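Local coordinates for 2,3-bisphosphoglycerate-independent phosphoglycerate mutase (Pyrococcus horikoshii, PDB 2ZKT), which probably catalyses the interconversion of 2-phosphoglycerate and 3-phosphoglycerate, a late step of glycolysis, at residues 96-101 against 186-191; 361-366 against 394-399. One frame throughout, in Å; residues are numbered along the deposited sequence.

In the fold
Both interactions lay a helix on one face of a β-sheet through apolar side chains, but in different sheets. Interaction 1 belongs to the antiparallel four-stranded sheet, interaction 2 to the mixed eight-stranded sheet of the alkaline phosphatase superfamily core. Their centres are 37 Å apart, on opposite sides of the chain's centre, and even their nearest atoms are about 21 Å apart. Near interaction 2, the side chain of Ile365 is about 12 Å from the calcium ion and that of Ile396 about 13 Å from a zinc ion. Zinc ligands Asp346, His347 and His356 lie in the chain segment that links strands 339-344 and 361-366; none of the four segments supplies a metal ligand.

Interaction 1. Residues 96-101 against 186-191; sequences LAFRVN and KKVAEI
Val188 meets Leu96 and Phe98 where helix 186-203 packs on the four-stranded antiparallel sheet, an α/β layer separate from the mixed eight-stranded sheet of this alkaline phosphatase superfamily member. Strand 96-103 is an inner strand, held by backbone hydrogen bonds between strands 161-166 and 222-229: Leu96 pairs with Asn166 and Phe98 with Gly164 on one side, Ala97 with Gly229 on the other. Leu96 and Phe98, two positions apart, therefore project from the same face of the sheet toward the helix. The backbones stay well separated, with Leu96 CA and Val188 CA 9.5 Å apart, and the gap is bridged by side chains.

The contact is wholly apolar and small, burying 74 Å² in all, though each of the three residues is buried in the fold. Val188 places CG1 anti to its own backbone N (chi1 173°), and this methyl does the touching on the helix side. Leu96 comes in at a slant and offers CD2. Phe98 approaches Val188 head-on from the strand, its outermost ring carbon CZ leading, and the valine methyl lies at an oblique position against the ring. Leu96 CD2 and Phe98 CZ also touch each other, 3.5 Å apart, so the two strand residues present a continuous apolar patch. Around it, Phe98 packs on Ile225 and Ala228 of strand 222-229, and Val188 also rests on His169, whose NE2 is hydrogen-bonded to Lys187 NZ. One methyl thus serves both partners equally: Val188 CG1 lies 4.2 Å from Leu96 CD2 and 4.2 Å from Phe98 CZ.

Interaction 2. Residues 361-366 against 394-399; sequences VPLLIA and HDIVPI
The nearest CA atoms of the two segments are those of Leu363 on strand 361-366 and Ile396 of helix 396-403, 9.0 Å apart, a spacing spanned by side chains. The strand is an inner member of the mixed eight-stranded sheet, running antiparallel to both neighbours, 339-344 and 45-50. Its Leu363 and Ile365 point to the helix, while Leu364 and Ala366 turn to the other face and pack on Leu40 of helix 35-43. The sheet is thereby covered by a helix on each face, the α/β/α layering of the alkaline phosphatase superfamily.

Two separate apolar pairs carry the contact. Leu363 and Ile396 reach toward each other tip to tip: Leu363 CD2 sits 3.8 Å from Ile396 CG1 and 4.0 Å from Ile396 CD1, touching the outer part of the extended isoleucine branch (chi2 180°). Ile396 also leans on Gln49 of strand 45-50. One helical turn on, Ile365 and Ile399 cross at about a right angle, and here the helix residue uses its shorter branch: Ile399 CG2, anti to the backbone N because chi1 is -73°, meets Ile365 CD1 at 4.0 Å. Asp395 O accepts the backbone N-H of Ile399, and Asp395 OD2 is hydrogen-bonded to Arg392 N.

The two segments bury 149 Å² between them, and the touching atoms are all aliphatic carbons. Ile396 and Ile399, about one turn apart, form the helix face that meets the strand; packing and the exclusion of water hold it there, without polar bonds between the segments.

Interaction 1. Residues 96-101 against 186-191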
loop_
_atom_site.group_PDB
_atom_site.type_symbol
_atom_site.label_atom_id
_atom_site.label_comp_id
_atom_site.label_asym_id
_atom_site.label_seq_id
_atom_site.Cartn_x
_atom_site.Cartn_y
_atom_site.Cartn_z
ATOM N N LEU B 96 -24.917 30.977 -20.164
ATOM C CA LEU B 96 -23.478 31.111 -19.945
ATOM C C LEU B 96 -23.220 31.130 -18.422
ATOM O O LEU B 96 -23.814 31.935 -17.698
ATOM C CB LEU B 96 -22.959 32.409 -20.581
ATOM C CG LEU B 96 -21.432 32.608 -20.536
ATOM C CD1 LEU B 96 -20.729 31.440 -21.233
ATOM C CD2 LEU B 96 -21.066 33.931 -21.212
ATOM N N ALA B 97 -22.343 30.237 -17.946
ATOM C CA ALA B 97 -22.038 30.137 -16.514
ATOM C C ALA B 97 -20.574 30.425 -16.192
ATOM O O ALA B 97 -19.693 30.259 -17.037
ATOM C CB ALA B 97 -22.418 28.764 -16.004
ATOM N N PHE B 98 -20.319 30.858 -14.956
ATOM C CA PHE B 98 -18.965 31.200 -14.521
ATOM C C PHE B 98 -18.689 30.699 -13.107
ATOM O O PHE B 98 -19.614 30.506 -12.309
ATOM C CB PHE B 98 -18.782 32.720 -14.484
ATOM C CG PHE B 98 -19.168 33.429 -15.752
ATOM C CD1 PHE B 98 -20.512 33.702 -16.035
ATOM C CD2 PHE B 98 -18.183 33.872 -16.648
ATOM C CE1 PHE B 98 -20.872 34.409 -17.186
ATOM C CE2 PHE B 98 -18.534 34.581 -17.805
ATOM C CZ PHE B 98 -19.885 34.851 -18.074
ATOM N N ARG B 99 -17.405 30.492 -12.802
ATOM C CA ARG B 99 -17.000 30.095 -11.452
ATOM C C ARG B 99 -16.651 31.454 -10.808
ATOM O O ARG B 99 -15.992 32.305 -11.428
ATOM C CB ARG B 99 -15.779 29.160 -11.492
ATOM C CG ARG B 99 -14.556 29.732 -12.192
ATOM C CD ARG B 99 -13.544 28.626 -12.510
ATOM N NE ARG B 99 -12.974 28.012 -11.306
ATOM C CZ ARG B 99 -12.084 28.606 -10.510
ATOM N NH1 ARG B 99 -11.654 29.836 -10.789
ATOM N NH2 ARG B 99 -11.625 27.973 -9.433
ATOM N N VAL B 100 -17.123 31.667 -9.583
ATOM C CA VAL B 100 -16.885 32.938 -8.896
ATOM C C VAL B 100 -16.179 32.814 -7.537
ATOM O O VAL B 100 -16.532 31.957 -6.709
ATOM C CB VAL B 100 -18.226 33.691 -8.648
ATOM C CG1 VAL B 100 -17.938 35.085 -8.108
ATOM C CG2 VAL B 100 -19.062 33.748 -9.940
ATOM N N ASN B 101 -15.203 33.694 -7.307
ATOM C CA ASN B 101 -14.474 33.717 -6.039
ATOM C C ASN B 101 -14.743 35.058 -5.363
ATOM O O ASN B 101 -14.611 36.115 -6.003
ATOM C CB ASN B 101 -12.955 33.584 -6.257
ATOM C CG ASN B 101 -12.560 32.245 -6.867
ATOM O OD1 ASN B 101 -12.770 31.999 -8.062
ATOM N ND2 ASN B 101 -11.982 31.370 -6.045
ATOM N N LYS B 186 -18.467 41.211 -26.427
ATOM C CA LYS B 186 -18.458 42.603 -25.970
ATOM C C LYS B 186 -19.627 42.889 -25.024
ATOM O O LYS B 186 -19.504 43.572 -24.011
ATOM C CB LYS B 186 -18.554 43.506 -27.205
ATOM C CG LYS B 186 -18.235 44.971 -26.883
ATOM C CD LYS B 186 -18.948 45.943 -27.830
ATOM C CE LYS B 186 -17.967 46.804 -28.637
ATOM N NZ LYS B 186 -18.504 47.040 -29.979
ATOM N N LYS B 187 -20.808 42.371 -25.410
ATOM C CA LYS B 187 -22.016 42.631 -24.633
ATOM C C LYS B 187 -21.904 42.110 -23.193
ATOM O O LYS B 187 -22.303 42.758 -22.231
ATOM C CB LYS B 187 -23.191 41.946 -25.339
ATOM C CG LYS B 187 -24.548 42.425 -24.814
ATOM C CD LYS B 187 -25.721 41.857 -25.621
ATOM C CE LYS B 187 -27.074 42.104 -24.940
ATOM N NZ LYS B 187 -27.758 40.826 -24.725
ATOM N N VAL B 188 -21.373 40.877 -23.064
ATOM C CA VAL B 188 -21.367 40.216 -21.756
ATOM C C VAL B 188 -20.360 40.836 -20.778
ATOM O O VAL B 188 -20.561 40.865 -19.568
ATOM C CB VAL B 188 -21.045 38.735 -21.964
ATOM C CG1 VAL B 188 -20.852 38.049 -20.607
ATOM C CG2 VAL B 188 -22.177 38.051 -22.712
ATOM N N ALA B 189 -19.221 41.295 -21.335
ATOM C CA ALA B 189 -18.207 41.894 -20.472
ATOM C C ALA B 189 -18.705 43.208 -19.847
ATOM O O ALA B 189 -18.242 43.644 -18.795
ATOM C CB ALA B 189 -16.958 42.153 -21.315
ATOM N N GLU B 190 -19.645 43.869 -20.556
ATOM C CA GLU B 190 -20.218 45.095 -20.021
ATOM C C GLU B 190 -21.250 44.779 -18.943
ATOM O O GLU B 190 -21.476 45.549 -18.016
ATOM C CB GLU B 190 -20.883 45.855 -21.174
ATOM C CG GLU B 190 -19.904 46.160 -22.311
ATOM C CD GLU B 190 -20.607 46.990 -23.368
ATOM O OE1 GLU B 190 -21.830 47.023 -23.371
ATOM O OE2 GLU B 190 -19.916 47.599 -24.187
ATOM N N ILE B 191 -21.931 43.640 -19.161
ATOM C CA ILE B 191 -22.853 43.162 -18.148
ATOM C C ILE B 191 -22.076 42.709 -16.912
ATOM O O ILE B 191 -22.360 43.090 -15.785
ATOM C CB ILE B 191 -23.641 41.993 -18.754
ATOM C CG1 ILE B 191 -24.423 42.466 -19.986
ATOM C CG2 ILE B 191 -24.662 41.447 -17.733
ATOM C CD1 ILE B 191 -25.247 41.344 -20.627
#

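Interaction 2. Residues 361-366 against 394-399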
loop_
_atom_site.group_PDB
_atom_site.type_symbol
_atom_site.label_atom_id
_atom_site.label_comp_id
_atom_site.label_asym_id
_atom_site.label_seq_id
_atom_site.Cartn_x
_atom_site.Cartn_y
_atom_site.Cartn_z
ATOM N N VAL B 361 -1.636 8.207 -17.282
ATOM C CA VAL B 361 -2.166 7.636 -16.055
ATOM C C VAL B 361 -2.345 6.123 -16.117
ATOM O O VAL B 361 -2.831 5.580 -17.109
ATOM C CB VAL B 361 -3.536 8.289 -15.714
ATOM C CG1 VAL B 361 -4.027 7.812 -14.346
ATOM C CG2 VAL B 361 -3.404 9.802 -15.731
ATOM N N PRO B 362 -1.964 5.421 -15.037
ATOM C CA PRO B 362 -2.116 3.962 -15.044
ATOM C C PRO B 362 -3.588 3.601 -15.194
ATOM O O PRO B 362 -4.471 4.266 -14.637
ATOM C CB PRO B 362 -1.513 3.538 -13.692
ATOM C CG PRO B 362 -1.708 4.754 -12.837
ATOM C CD PRO B 362 -1.384 5.892 -13.763
ATOM N N LEU B 363 -3.835 2.541 -15.964
ATOM C CA LEU B 363 -5.186 2.074 -16.250
ATOM C C LEU B 363 -5.261 0.554 -16.156
ATOM O O LEU B 363 -4.355 -0.148 -16.594
ATOM C CB LEU B 363 -5.583 2.494 -17.682
ATOM C CG LEU B 363 -6.801 1.809 -18.339
ATOM C CD1 LEU B 363 -8.055 2.065 -17.490
ATOM C CD2 LEU B 363 -7.010 2.343 -19.759
ATOM N N LEU B 364 -6.353 0.044 -15.592
ATOM C CA LEU B 364 -6.520 -1.395 -15.527
ATOM C C LEU B 364 -7.964 -1.730 -15.906
ATOM O O LEU B 364 -8.891 -0.966 -15.617
ATOM C CB LEU B 364 -6.182 -1.926 -14.126
ATOM C CG LEU B 364 -7.183 -1.942 -12.959
ATOM C CD1 LEU B 364 -8.332 -2.904 -13.230
ATOM C CD2 LEU B 364 -6.440 -2.404 -11.701
ATOM N N ILE B 365 -8.136 -2.864 -16.580
ATOM C CA ILE B 365 -9.451 -3.336 -16.969
ATOM C C ILE B 365 -9.497 -4.831 -16.658
ATOM O O ILE B 365 -8.579 -5.587 -17.024
ATOM C CB ILE B 365 -9.716 -3.129 -18.476
ATOM C CG1 ILE B 365 -9.561 -1.642 -18.831
ATOM C CG2 ILE B 365 -11.122 -3.620 -18.821
ATOM C CD1 ILE B 365 -9.698 -1.356 -20.328
ATOM N N ALA B 366 -10.557 -5.257 -15.974
ATOM C CA ALA B 366 -10.707 -6.661 -15.618
ATOM C C ALA B 366 -12.172 -7.065 -15.731
ATOM O O ALA B 366 -13.071 -6.230 -15.576
ATOM C CB ALA B 366 -10.193 -6.902 -14.194
ATOM N N HIS B 394 -10.171 8.923 -24.123
ATOM C CA HIS B 394 -11.462 8.688 -24.789
ATOM C C HIS B 394 -11.538 7.327 -25.513
ATOM O O HIS B 394 -12.499 7.019 -26.213
ATOM C CB HIS B 394 -11.825 9.868 -25.734
ATOM C CG HIS B 394 -10.715 10.216 -26.717
ATOM N ND1 HIS B 394 -10.336 9.402 -27.736
ATOM C CD2 HIS B 394 -9.927 11.374 -26.756
ATOM C CE1 HIS B 394 -9.344 10.058 -28.375
ATOM N NE2 HIS B 394 -9.077 11.241 -27.810
ATOM N N ASP B 395 -10.478 6.508 -25.358
ATOM C CA ASP B 395 -10.507 5.131 -25.859
ATOM C C ASP B 395 -11.118 4.154 -24.843
ATOM O O ASP B 395 -11.502 3.036 -25.167
ATOM C CB ASP B 395 -9.070 4.711 -26.186
ATOM C CG ASP B 395 -8.605 5.440 -27.442
ATOM O OD1 ASP B 395 -9.377 5.473 -28.405
ATOM O OD2 ASP B 395 -7.493 5.964 -27.445
ATOM N N ILE B 396 -11.132 4.607 -23.568
ATOM C CA ILE B 396 -11.478 3.704 -22.463
ATOM C C ILE B 396 -12.935 3.219 -22.520
ATOM O O ILE B 396 -13.239 2.039 -22.370
ATOM C CB ILE B 396 -11.234 4.457 -21.148
ATOM C CG1 ILE B 396 -9.741 4.730 -20.954
ATOM C CG2 ILE B 396 -11.706 3.597 -19.951
ATOM C CD1 ILE B 396 -9.458 5.484 -19.650
ATOM N N VAL B 397 -13.897 4.118 -22.729
ATOM C CA VAL B 397 -15.292 3.709 -22.775
ATOM C C VAL B 397 -15.549 2.765 -23.957
ATOM O O VAL B 397 -16.177 1.710 -23.791
ATOM C CB VAL B 397 -16.230 4.954 -22.826
ATOM C CG1 VAL B 397 -17.660 4.541 -23.204
ATOM C CG2 VAL B 397 -16.225 5.647 -21.446
ATOM N N PRO B 398 -15.055 3.119 -25.163
ATOM C CA PRO B 398 -15.275 2.234 -26.321
ATOM C C PRO B 398 -14.755 0.819 -26.057
ATOM O O PRO B 398 -15.413 -0.175 -26.392
ATOM C CB PRO B 398 -14.504 2.931 -27.441
ATOM C CG PRO B 398 -14.692 4.389 -27.107
ATOM C CD PRO B 398 -14.447 4.403 -25.592
ATOM N N ILE B 399 -13.561 0.726 -25.462
ATOM C CA ILE B 399 -13.000 -0.592 -25.164
ATOM C C ILE B 399 -13.861 -1.298 -24.094
ATOM O O ILE B 399 -14.037 -2.522 -24.134
ATOM C CB ILE B 399 -11.524 -0.467 -24.681
ATOM C CG1 ILE B 399 -10.628 -0.110 -25.875
ATOM C CG2 ILE B 399 -11.056 -1.757 -24.017
ATOM C CD1 ILE B 399 -9.193 0.248 -25.467
#